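Local coordinates for Rbsd/fucu transport protein family protein (Streptococcus pneumoniae, PDB 4A34) that binds L-fucose as a decameric fucose mutarotase of the RbsD/FucU family and probably speeds the exchange between the alpha and beta anomers of the sugar, at residues I[70-75]-I[132-137]; I[25-30]-I[116-121]; I[32-37]-I[110-115]; I[48-53]-I[87-92]. One frame throughout, in Å; residues are numbered along the deposited sequence.

Along the chain the segments run 25-30, 32-37, 48-53, 70-75, 87-92, 110-115, 116-121 and 132-137, so contacts 3 and 4 nest inside the loop closed by contact 2, while contact 1 alternates with the others. Contacts 1 and 2, centres about 9 Å apart, belong to one mixed sheet, with strands 25-29 and 133-136 as neighbours. Contact 3 puts helix 108-116 against the turn before helix 35-38. Contact 4 pairs helices 50-60 and 85-93. Centre to centre, contact 2 lies about 8 Å from contact 3 and about 16 Å from contact 4, which lies across the chain's centre. Contacts 1 to 3 bring sheet and helix residues to one fucose pocket; contact 4 packs helices on the sheet.

Contact 1. Residues I[70-75]-I[132-137]; sequences SIQFMN and NIILKK. With FUL (beta-L-fucopyranose), chain B.
Strands 71-74 and 133-136 run antiparallel, their axes 4.8 Å apart at an angle of 168°, with I71 facing L135 and Q72 facing I134. Q72 and I134 form the hydrogen-bonded pair: Q72 N gives to I134 O and I134 N returns the bond to Q72 O, each at 3.1 Å. A weak bond from K136 N to S70 O extends the ladder. Between these rungs CA-H...O contacts fill in, the shortest being I71 CA to I134 O at 3.2 Å.

Apolar contacts gather on the face that carries I71, F73, I133 and L135. I133 CG2 is shared: it lies in the plane of the F73 ring at its edge, 3.7 Å from F73 CE1, and also meets I71 CG2. Chi1 of -47° puts I133 CG1 beside the backbone N, and CG2 is then the branch anti to that N. The other branch of I71, through CG1, touches L135 CD2 at 3.7 Å. On the reverse face Q72, bent at chi2, has OE1 3.6 Å from I134 CB, while its NE2 is hydrogen-bonded to S69 OG.

Just before strand 133-136 a polar side chain takes over. N132 ND2 donates to fucose O2 (2.9 Å), while N132 OD1 accepts from D30 N, which should steady the amide. The pairing is an interior antiparallel strand pair of the mixed RbsD/FucU sheet, leading to the fucose pocket.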
# COMPACT_ATOMS: atom_id res chain seq x y z
N SER I 70 -36.67 -5.45 5.35
CA SER I 70 -35.52 -4.64 5.69
C SER I 70 -34.65 -5.34 6.74
O SER I 70 -33.53 -4.90 7.02
CB SER I 70 -35.96 -3.26 6.18
OG SER I 70 -36.39 -3.32 7.53
N ILE I 71 -35.18 -6.42 7.31
CA ILE I 71 -34.48 -7.20 8.35
C ILE I 71 -34.54 -8.70 8.04
O ILE I 71 -35.59 -9.22 7.65
CB ILE I 71 -35.08 -6.91 9.76
CG1 ILE I 71 -34.85 -5.45 10.15
CG2 ILE I 71 -34.51 -7.83 10.82
CD1 ILE I 71 -35.87 -4.91 11.11
N GLN I 72 -33.41 -9.38 8.18
CA GLN I 72 -33.35 -10.83 7.96
C GLN I 72 -32.67 -11.53 9.11
O GLN I 72 -31.65 -11.07 9.62
CB GLN I 72 -32.61 -11.18 6.66
CG GLN I 72 -33.32 -10.81 5.38
CD GLN I 72 -33.05 -9.38 4.97
OE1 GLN I 72 -31.90 -8.98 4.75
NE2 GLN I 72 -34.11 -8.59 4.89
N PHE I 73 -33.24 -12.66 9.53
CA PHE I 73 -32.57 -13.52 10.49
C PHE I 73 -32.09 -14.77 9.75
O PHE I 73 -32.42 -14.96 8.58
CB PHE I 73 -33.46 -13.89 11.68
CG PHE I 73 -33.95 -12.70 12.48
CD1 PHE I 73 -33.27 -11.49 12.46
CD2 PHE I 73 -35.07 -12.82 13.29
CE1 PHE I 73 -33.73 -10.40 13.21
CE2 PHE I 73 -35.53 -11.74 14.05
CZ PHE I 73 -34.86 -10.53 14.00
N MET I 74 -31.30 -15.60 10.42
CA MET I 74 -30.84 -16.84 9.83
C MET I 74 -31.65 -17.98 10.42
O MET I 74 -31.58 -18.24 11.62
CB MET I 74 -29.35 -17.06 10.12
CG MET I 74 -28.82 -18.42 9.66
SD MET I 74 -27.11 -18.75 10.14
CE MET I 74 -26.22 -17.73 8.97
N ASN I 75 -32.42 -18.66 9.57
CA ASN I 75 -33.27 -19.75 10.02
C ASN I 75 -32.49 -20.96 10.55
O ASN I 75 -31.36 -21.20 10.13
CB ASN I 75 -34.25 -20.19 8.93
CG ASN I 75 -35.61 -20.59 9.49
OD1 ASN I 75 -35.72 -21.03 10.64
ND2 ASN I 75 -36.66 -20.43 8.68
N ASN I 132 -27.62 -13.76 14.09
CA ASN I 132 -27.17 -12.83 13.08
C ASN I 132 -28.34 -12.03 12.53
O ASN I 132 -29.43 -12.56 12.40
CB ASN I 132 -26.49 -13.63 11.97
CG ASN I 132 -25.35 -14.49 12.48
OD1 ASN I 132 -24.27 -13.99 12.76
ND2 ASN I 132 -25.59 -15.79 12.61
N ILE I 133 -28.11 -10.76 12.22
CA ILE I 133 -29.17 -9.91 11.66
C ILE I 133 -28.63 -9.19 10.45
O ILE I 133 -27.44 -8.88 10.41
CB ILE I 133 -29.68 -8.84 12.68
CG1 ILE I 133 -29.94 -9.45 14.06
CG2 ILE I 133 -30.93 -8.15 12.18
CD1 ILE I 133 -30.38 -8.42 15.10
N ILE I 134 -29.47 -8.93 9.45
CA ILE I 134 -29.10 -8.00 8.38
C ILE I 134 -30.08 -6.85 8.36
O ILE I 134 -31.29 -7.06 8.33
CB ILE I 134 -29.07 -8.64 6.97
CG1 ILE I 134 -28.21 -9.90 6.96
CG2 ILE I 134 -28.55 -7.63 5.95
CD1 ILE I 134 -28.26 -10.66 5.68
N LEU I 135 -29.53 -5.63 8.41
CA LEU I 135 -30.32 -4.41 8.44
C LEU I 135 -30.04 -3.64 7.17
O LEU I 135 -28.88 -3.56 6.73
CB LEU I 135 -29.92 -3.57 9.65
CG LEU I 135 -30.01 -4.21 11.04
CD1 LEU I 135 -29.37 -3.29 12.06
CD2 LEU I 135 -31.47 -4.49 11.40
N LYS I 136 -31.09 -3.10 6.56
CA LYS I 136 -30.98 -2.34 5.31
C LYS I 136 -31.33 -0.86 5.52
O LYS I 136 -32.47 -0.52 5.85
CB LYS I 136 -31.85 -2.97 4.22
CG LYS I 136 -31.69 -2.31 2.84
CD LYS I 136 -32.83 -2.67 1.89
CE LYS I 136 -32.48 -3.81 0.97
NZ LYS I 136 -31.50 -3.42 -0.06
N LYS I 137 -30.35 0.02 5.30
CA LYS I 137 -30.46 1.45 5.57
C LYS I 137 -31.54 2.18 4.75
O LYS I 137 -31.60 2.05 3.53
CB LYS I 137 -29.09 2.13 5.38
CG LYS I 137 -29.12 3.64 5.54
CD LYS I 137 -27.74 4.22 5.79
CE LYS I 137 -27.83 5.64 6.31
NZ LYS I 137 -26.48 6.12 6.72
C1 FUL B . -23.49 -20.18 11.86
C2 FUL B . -23.51 -19.22 13.06
O2 FUL B . -23.51 -17.87 12.66
C3 FUL B . -24.79 -19.50 13.84
O3 FUL B . -24.86 -18.71 15.00
C4 FUL B . -24.86 -20.97 14.22
O4 FUL B . -23.76 -21.26 15.05
C5 FUL B . -24.77 -21.81 12.96
C6 FUL B . -24.93 -23.29 13.27
O5 FUL B . -23.52 -21.52 12.33
O1 FUL B . -22.35 -19.99 11.05

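Contact 2. Residues I[25-30]-I[116-121]; sequences EIVLAD and KKAYAI. With FUL (beta-L-fucopyranose), chain B.
V27 and I121 make a parallel beta bridge in the buried middle of the mixed sheet, where strand 25-29 lies between strands 120-124 and 133-136. The straighter of the two bonds runs from V27 N to A120 O, 2.8 Å long with 170° at the hydrogen. Nearer the start of the strand, Y119 N donates to E25 O at 2.9 Å, the donor tilted 29° from the carbonyl plane. I26 CG1, anti to its backbone N, comes to 3.3 Å from A120 O.

The side chains of V27 and I121 lie side by side and point the same way, with V27 CB 3.8 Å from I121 CG1. V27 CG2 touches A118 CB, and A29 CB meets I121 CG2 at 3.6 Å, so this face forms a short apolar row. S35 of helix 35-38 packs on both A29 and I121.

Past the strand the chain delivers D30 to the sugar. Fucose O3 donates to D30 OD2 at 2.6 Å and fucose O2 to D30 OD1 at 3.2 Å, so both carboxylate oxygens hold neighbouring hydroxyls. A131 N also gives to OD2, and the two-pronged grip implies that the carboxylate helps fix how the sugar ring is turned in its pocket.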
# COMPACT_ATOMS: atom_id res chain seq x y z
N GLU I 25 -26.82 -2.43 3.11
CA GLU I 25 -27.09 -3.37 4.18
C GLU I 25 -25.87 -3.56 5.08
O GLU I 25 -24.73 -3.35 4.65
CB GLU I 25 -27.56 -4.71 3.62
CG GLU I 25 -28.90 -4.64 2.90
CD GLU I 25 -29.25 -5.89 2.13
OE1 GLU I 25 -28.74 -6.98 2.46
OE2 GLU I 25 -30.04 -5.79 1.17
N ILE I 26 -26.12 -3.93 6.33
CA ILE I 26 -25.05 -4.21 7.29
C ILE I 26 -25.43 -5.41 8.15
O ILE I 26 -26.56 -5.51 8.61
CB ILE I 26 -24.71 -2.98 8.20
CG1 ILE I 26 -23.60 -3.36 9.20
CG2 ILE I 26 -25.96 -2.43 8.88
CD1 ILE I 26 -23.11 -2.25 10.05
N VAL I 27 -24.46 -6.30 8.35
CA VAL I 27 -24.69 -7.55 9.06
C VAL I 27 -24.14 -7.47 10.47
O VAL I 27 -22.97 -7.13 10.68
CB VAL I 27 -24.06 -8.75 8.33
CG1 VAL I 27 -24.37 -10.04 9.06
CG2 VAL I 27 -24.55 -8.84 6.89
N LEU I 28 -24.99 -7.77 11.44
CA LEU I 28 -24.55 -7.88 12.81
C LEU I 28 -24.30 -9.36 13.04
O LEU I 28 -25.24 -10.14 13.22
CB LEU I 28 -25.60 -7.30 13.78
CG LEU I 28 -26.14 -5.89 13.45
CD1 LEU I 28 -27.23 -5.44 14.44
CD2 LEU I 28 -25.03 -4.85 13.40
N ALA I 29 -23.04 -9.75 12.97
CA ALA I 29 -22.68 -11.16 13.01
C ALA I 29 -22.39 -11.64 14.43
O ALA I 29 -21.78 -10.92 15.22
CB ALA I 29 -21.49 -11.42 12.11
N ASP I 30 -22.82 -12.86 14.75
CA ASP I 30 -22.55 -13.43 16.06
C ASP I 30 -21.18 -14.10 16.10
O ASP I 30 -20.56 -14.32 15.07
CB ASP I 30 -23.68 -14.36 16.53
CG ASP I 30 -23.80 -15.66 15.72
OD1 ASP I 30 -22.77 -16.25 15.29
OD2 ASP I 30 -24.95 -16.12 15.54
N LYS I 116 -22.20 -11.35 1.88
CA LYS I 116 -21.05 -11.02 1.03
C LYS I 116 -21.31 -9.77 0.21
O LYS I 116 -20.37 -9.07 -0.18
CB LYS I 116 -20.69 -12.19 0.11
CG LYS I 116 -20.28 -13.46 0.83
CD LYS I 116 -19.83 -14.54 -0.16
CE LYS I 116 -19.38 -15.78 0.59
NZ LYS I 116 -19.39 -16.98 -0.27
N LYS I 117 -22.59 -9.49 -0.04
CA LYS I 117 -23.01 -8.32 -0.80
C LYS I 117 -23.35 -7.14 0.09
O LYS I 117 -23.68 -6.06 -0.40
CB LYS I 117 -24.22 -8.66 -1.69
CG LYS I 117 -23.87 -9.01 -3.14
CD LYS I 117 -24.10 -10.48 -3.48
CE LYS I 117 -25.53 -10.72 -3.98
NZ LYS I 117 -25.79 -12.18 -4.21
N ALA I 118 -23.29 -7.34 1.41
CA ALA I 118 -23.57 -6.27 2.35
C ALA I 118 -22.39 -5.32 2.40
O ALA I 118 -21.26 -5.71 2.07
CB ALA I 118 -23.87 -6.83 3.73
N TYR I 119 -22.66 -4.08 2.79
CA TYR I 119 -21.61 -3.07 2.84
C TYR I 119 -20.59 -3.41 3.91
O TYR I 119 -19.40 -3.22 3.71
CB TYR I 119 -22.19 -1.67 3.08
CG TYR I 119 -21.16 -0.57 3.00
CD1 TYR I 119 -20.54 -0.27 1.79
CD2 TYR I 119 -20.80 0.16 4.12
CE1 TYR I 119 -19.59 0.76 1.70
CE2 TYR I 119 -19.87 1.18 4.04
CZ TYR I 119 -19.26 1.47 2.83
OH TYR I 119 -18.32 2.48 2.77
N ALA I 120 -21.06 -3.92 5.04
CA ALA I 120 -20.16 -4.31 6.12
C ALA I 120 -20.75 -5.38 7.02
O ALA I 120 -21.98 -5.48 7.21
CB ALA I 120 -19.77 -3.09 6.94
N ILE I 121 -19.85 -6.19 7.56
CA ILE I 121 -20.20 -7.11 8.62
C ILE I 121 -19.45 -6.66 9.87
O ILE I 121 -18.25 -6.39 9.82
CB ILE I 121 -19.82 -8.56 8.26
CG1 ILE I 121 -20.50 -8.99 6.94
CG2 ILE I 121 -20.14 -9.50 9.44
CD1 ILE I 121 -20.26 -10.43 6.53
C1 FUL B . -23.49 -20.18 11.86
C2 FUL B . -23.51 -19.22 13.06
O2 FUL B . -23.51 -17.87 12.66
C3 FUL B . -24.79 -19.50 13.84
O3 FUL B . -24.86 -18.71 15.00
C4 FUL B . -24.86 -20.97 14.22
O4 FUL B . -23.76 -21.26 15.05
C5 FUL B . -24.77 -21.81 12.96
C6 FUL B . -24.93 -23.29 13.27
O5 FUL B . -23.52 -21.52 12.33
O1 FUL B . -22.35 -19.99 11.05

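Contact 3. Residues I[32-37]-I[110-115]; sequences NYPSAS and DFYERS. With FUL (beta-L-fucopyranose), chain B.
The Y33 ring carries P34 CD over one face, 3.3 Å above its plane and offset toward the rim, while S115 OG and fucose O2 lie in plane at its edge. The Y112 ring receives Y33 CE1 and fucose O1 at its edge. The two rings meet obliquely, planes at 69°, and their side chains slide past each other in opposite directions, Y33 CE1 to Y112 CE1 at 3.6 Å. F111 takes the Y33 hydroxyl at its ring edge.

One short bond holds that hydroxyl, and a second holds its acceptor: Y33 OH donates to S115 OG at 2.7 Å, and S115 OG donates to Y112 O. The serine reaches both because chi1 of 86° puts OG between its backbone N and carbonyl carbon. The P34 and Y112 side chains cross at about a right angle, with P34 CG 3.8 Å from Y112 CE1.

Y112 OH is hydrogen-bonded to fucose O1 (2.9 Å), the anomeric hydroxyl, and R108 NE of the same helix bonds to this phenol oxygen. H22 of the third subunit also binds the fucose. The result is an aromatic wall of the fucose pocket, where helix 108-116 meets the turn leading into helix 35-38.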
# COMPACT_ATOMS: atom_id res chain seq x y z
N ASN I 32 -19.94 -16.95 16.37
CA ASN I 32 -19.69 -18.17 15.61
C ASN I 32 -19.72 -17.95 14.10
O ASN I 32 -19.37 -18.85 13.33
CB ASN I 32 -20.70 -19.24 16.00
CG ASN I 32 -20.46 -19.80 17.39
OD1 ASN I 32 -19.59 -20.65 17.59
ND2 ASN I 32 -21.24 -19.33 18.36
N TYR I 33 -20.15 -16.76 13.69
CA TYR I 33 -20.34 -16.46 12.28
C TYR I 33 -19.01 -16.37 11.50
O TYR I 33 -17.98 -16.03 12.08
CB TYR I 33 -21.18 -15.18 12.13
CG TYR I 33 -21.66 -14.96 10.72
CD1 TYR I 33 -22.78 -15.64 10.23
CD2 TYR I 33 -20.97 -14.11 9.85
CE1 TYR I 33 -23.20 -15.47 8.93
CE2 TYR I 33 -21.38 -13.94 8.54
CZ TYR I 33 -22.49 -14.61 8.09
OH TYR I 33 -22.89 -14.43 6.79
N PRO I 34 -19.02 -16.71 10.19
CA PRO I 34 -17.81 -16.51 9.37
C PRO I 34 -17.61 -15.06 8.90
O PRO I 34 -17.48 -14.80 7.70
CB PRO I 34 -18.04 -17.44 8.17
CG PRO I 34 -19.52 -17.58 8.09
CD PRO I 34 -20.01 -17.56 9.49
N SER I 35 -17.56 -14.13 9.85
CA SER I 35 -17.56 -12.70 9.54
C SER I 35 -16.39 -12.33 8.65
O SER I 35 -16.57 -11.70 7.61
CB SER I 35 -17.50 -11.86 10.82
OG SER I 35 -18.14 -12.54 11.88
N ALA I 36 -15.19 -12.74 9.06
CA ALA I 36 -13.96 -12.33 8.38
C ALA I 36 -13.88 -12.84 6.94
O ALA I 36 -13.45 -12.11 6.05
CB ALA I 36 -12.75 -12.76 9.18
N SER I 37 -14.34 -14.06 6.71
CA SER I 37 -14.29 -14.62 5.36
C SER I 37 -15.40 -14.10 4.40
O SER I 37 -15.20 -14.07 3.20
CB SER I 37 -14.23 -16.15 5.39
OG SER I 37 -15.46 -16.71 5.77
N ASP I 110 -28.15 -19.04 2.02
CA ASP I 110 -28.59 -17.77 1.41
C ASP I 110 -28.13 -16.56 2.22
O ASP I 110 -27.78 -15.51 1.66
CB ASP I 110 -30.12 -17.71 1.28
CG ASP I 110 -30.67 -18.72 0.28
OD1 ASP I 110 -29.90 -19.30 -0.52
OD2 ASP I 110 -31.90 -18.94 0.30
N PHE I 111 -28.16 -16.71 3.54
CA PHE I 111 -27.72 -15.69 4.48
C PHE I 111 -26.27 -15.33 4.23
O PHE I 111 -25.91 -14.15 4.24
CB PHE I 111 -27.91 -16.17 5.92
CG PHE I 111 -27.88 -15.05 6.93
CD1 PHE I 111 -26.67 -14.54 7.39
CD2 PHE I 111 -29.06 -14.50 7.40
CE1 PHE I 111 -26.64 -13.50 8.31
CE2 PHE I 111 -29.05 -13.46 8.31
CZ PHE I 111 -27.84 -12.96 8.77
N TYR I 112 -25.44 -16.35 4.01
CA TYR I 112 -24.01 -16.17 3.74
C TYR I 112 -23.81 -15.30 2.50
O TYR I 112 -23.10 -14.29 2.55
CB TYR I 112 -23.30 -17.52 3.54
CG TYR I 112 -23.11 -18.36 4.80
CD1 TYR I 112 -23.26 -17.82 6.08
CD2 TYR I 112 -22.74 -19.71 4.70
CE1 TYR I 112 -23.06 -18.60 7.23
CE2 TYR I 112 -22.54 -20.50 5.85
CZ TYR I 112 -22.71 -19.94 7.11
OH TYR I 112 -22.51 -20.72 8.23
N GLU I 113 -24.47 -15.68 1.41
CA GLU I 113 -24.36 -14.96 0.15
C GLU I 113 -24.83 -13.50 0.22
O GLU I 113 -24.16 -12.61 -0.31
CB GLU I 113 -25.06 -15.74 -0.99
CG GLU I 113 -24.47 -17.13 -1.28
CD GLU I 113 -23.00 -17.10 -1.70
OE1 GLU I 113 -22.59 -16.17 -2.44
OE2 GLU I 113 -22.24 -18.02 -1.29
N ARG I 114 -25.95 -13.23 0.88
CA ARG I 114 -26.37 -11.84 1.05
C ARG I 114 -25.37 -11.03 1.91
O ARG I 114 -25.13 -9.86 1.64
CB ARG I 114 -27.80 -11.71 1.59
CG ARG I 114 -28.50 -10.46 1.05
CD ARG I 114 -29.48 -9.88 2.04
NE ARG I 114 -30.87 -10.25 1.76
CZ ARG I 114 -31.86 -9.37 1.59
NH1 ARG I 114 -31.63 -8.07 1.69
NH2 ARG I 114 -33.09 -9.80 1.34
N SER I 115 -24.79 -11.68 2.91
CA SER I 115 -23.77 -11.05 3.75
C SER I 115 -22.49 -10.65 2.97
O SER I 115 -21.80 -9.72 3.37
CB SER I 115 -23.42 -11.92 4.95
OG SER I 115 -22.41 -12.86 4.64
C1 FUL B . -23.49 -20.18 11.86
C2 FUL B . -23.51 -19.22 13.06
O2 FUL B . -23.51 -17.87 12.66
C3 FUL B . -24.79 -19.50 13.84
O3 FUL B . -24.86 -18.71 15.00
C4 FUL B . -24.86 -20.97 14.22
O4 FUL B . -23.76 -21.26 15.05
C5 FUL B . -24.77 -21.81 12.96
C6 FUL B . -24.93 -23.29 13.27
O5 FUL B . -23.52 -21.52 12.33
O1 FUL B . -22.35 -19.99 11.05

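Contact 4. Residues I[48-53]-I[87-92]; sequences VNIPEL and GTYRQM
I50 and Y89 cross obliquely where the first turn of helix 50-60 meets helix 85-93, with I50 CG2 lying 3.4 Å from Y89 OH. The same methyl is 3.8 Å from Y89 CE1, and I50 CB is also close to the hydroxyl, so the isoleucine branch meets the phenol end of the ring obliquely. P51 comes in beside it: its CD lies at the ring edge, near the plane, 4.0 Å from Y89 CE1. P51 buries more surface in the contact than any other residue of the two segments.

Two more residues of helix 85-93 meet P51. T88 CG2 approaches P51 CB at 4.2 Å, and M92 sets SD 3.4 Å from P51 O. The methionine leaves its helix with CG anti to the backbone N (chi1 -154°), then bends at chi2 and chi3. No hydrogen bond joins the two segments, and they meet through these contacts alone.

A second shell positions the first. Y89 OH is hydrogen-bonded to A131 O, in the loop before strand 133-136, which holds the hydroxyl beside I50. E126 packs against both I50 and P51, and L54, one turn further along helix 50-60, touches Y89 and M92. I50 and Y89 both rest on I133, while I50 also reaches T124 of strand 120-124. Both helices therefore pack on strand 133-136, and helix 50-60 also on strand 120-124, while F73 CZ of strand 71-74 touches Y89 CB.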
# COMPACT_ATOMS: atom_id res chain seq x y z
N VAL I 48 -18.89 -6.85 22.23
CA VAL I 48 -20.28 -6.39 22.28
C VAL I 48 -21.30 -7.49 21.93
O VAL I 48 -21.09 -8.32 21.03
CB VAL I 48 -20.49 -5.18 21.35
CG1 VAL I 48 -21.79 -4.44 21.72
CG2 VAL I 48 -19.29 -4.23 21.41
N ASN I 49 -22.41 -7.50 22.67
CA ASN I 49 -23.54 -8.38 22.42
C ASN I 49 -24.50 -7.65 21.48
O ASN I 49 -24.55 -6.41 21.48
CB ASN I 49 -24.24 -8.76 23.74
CG ASN I 49 -23.41 -9.73 24.59
OD1 ASN I 49 -22.73 -10.61 24.07
ND2 ASN I 49 -23.49 -9.58 25.91
N ILE I 50 -25.26 -8.41 20.69
CA ILE I 50 -26.03 -7.85 19.58
C ILE I 50 -27.26 -7.01 19.96
O ILE I 50 -27.46 -5.96 19.35
CB ILE I 50 -26.36 -8.91 18.49
CG1 ILE I 50 -25.06 -9.46 17.88
CG2 ILE I 50 -27.28 -8.32 17.41
CD1 ILE I 50 -25.20 -10.64 16.92
N PRO I 51 -28.08 -7.46 20.94
CA PRO I 51 -29.23 -6.62 21.34
C PRO I 51 -28.83 -5.20 21.75
O PRO I 51 -29.51 -4.24 21.37
CB PRO I 51 -29.87 -7.37 22.53
CG PRO I 51 -28.99 -8.54 22.82
CD PRO I 51 -28.11 -8.77 21.62
N GLU I 52 -27.73 -5.07 22.50
CA GLU I 52 -27.17 -3.76 22.84
C GLU I 52 -26.83 -2.97 21.57
O GLU I 52 -27.24 -1.82 21.42
CB GLU I 52 -25.90 -3.91 23.70
CG GLU I 52 -26.14 -4.39 25.13
CD GLU I 52 -25.90 -5.88 25.29
OE1 GLU I 52 -26.71 -6.69 24.76
OE2 GLU I 52 -24.92 -6.25 25.98
N LEU I 53 -26.11 -3.61 20.65
CA LEU I 53 -25.71 -2.97 19.41
C LEU I 53 -26.90 -2.64 18.49
O LEU I 53 -26.89 -1.62 17.79
CB LEU I 53 -24.69 -3.84 18.66
CG LEU I 53 -23.88 -3.18 17.55
CD1 LEU I 53 -23.15 -1.97 18.08
CD2 LEU I 53 -22.88 -4.16 16.96
N GLY I 87 -36.93 -13.23 20.23
CA GLY I 87 -37.91 -12.44 20.99
C GLY I 87 -37.33 -11.10 21.40
O GLY I 87 -37.93 -10.05 21.15
N THR I 88 -36.14 -11.15 22.00
CA THR I 88 -35.37 -9.97 22.38
C THR I 88 -35.22 -9.00 21.20
O THR I 88 -35.43 -7.78 21.36
CB THR I 88 -33.97 -10.37 22.89
OG1 THR I 88 -34.06 -11.59 23.63
CG2 THR I 88 -33.39 -9.28 23.76
N TYR I 89 -34.87 -9.53 20.03
CA TYR I 89 -34.76 -8.74 18.80
C TYR I 89 -36.10 -8.15 18.40
O TYR I 89 -36.18 -6.98 18.03
CB TYR I 89 -34.23 -9.57 17.63
CG TYR I 89 -32.79 -10.02 17.73
CD1 TYR I 89 -31.88 -9.36 18.54
CD2 TYR I 89 -32.34 -11.11 17.00
CE1 TYR I 89 -30.55 -9.78 18.63
CE2 TYR I 89 -31.03 -11.53 17.08
CZ TYR I 89 -30.15 -10.87 17.89
OH TYR I 89 -28.85 -11.30 17.96
N ARG I 90 -37.14 -8.99 18.45
CA ARG I 90 -38.49 -8.57 18.05
C ARG I 90 -39.02 -7.46 18.95
O ARG I 90 -39.55 -6.46 18.45
CB ARG I 90 -39.45 -9.77 17.97
CG ARG I 90 -39.35 -10.53 16.64
CD ARG I 90 -40.46 -11.55 16.47
NE ARG I 90 -40.23 -12.73 17.29
CZ ARG I 90 -39.76 -13.89 16.84
NH1 ARG I 90 -39.47 -14.04 15.55
NH2 ARG I 90 -39.57 -14.90 17.69
N GLN I 91 -38.84 -7.62 20.26
CA GLN I 91 -39.11 -6.57 21.26
C GLN I 91 -38.42 -5.25 20.92
O GLN I 91 -39.02 -4.17 21.02
CB GLN I 91 -38.60 -7.01 22.63
CG GLN I 91 -39.34 -8.14 23.30
CD GLN I 91 -38.73 -8.49 24.65
OE1 GLN I 91 -37.54 -8.29 24.89
NE2 GLN I 91 -39.56 -9.03 25.54
N MET I 92 -37.14 -5.34 20.55
CA MET I 92 -36.30 -4.21 20.24
C MET I 92 -36.80 -3.50 18.99
O MET I 92 -37.03 -2.30 19.00
CB MET I 92 -34.86 -4.71 20.03
CG MET I 92 -33.75 -3.72 20.30
SD MET I 92 -32.86 -4.05 21.83
CE MET I 92 -33.79 -3.05 23.00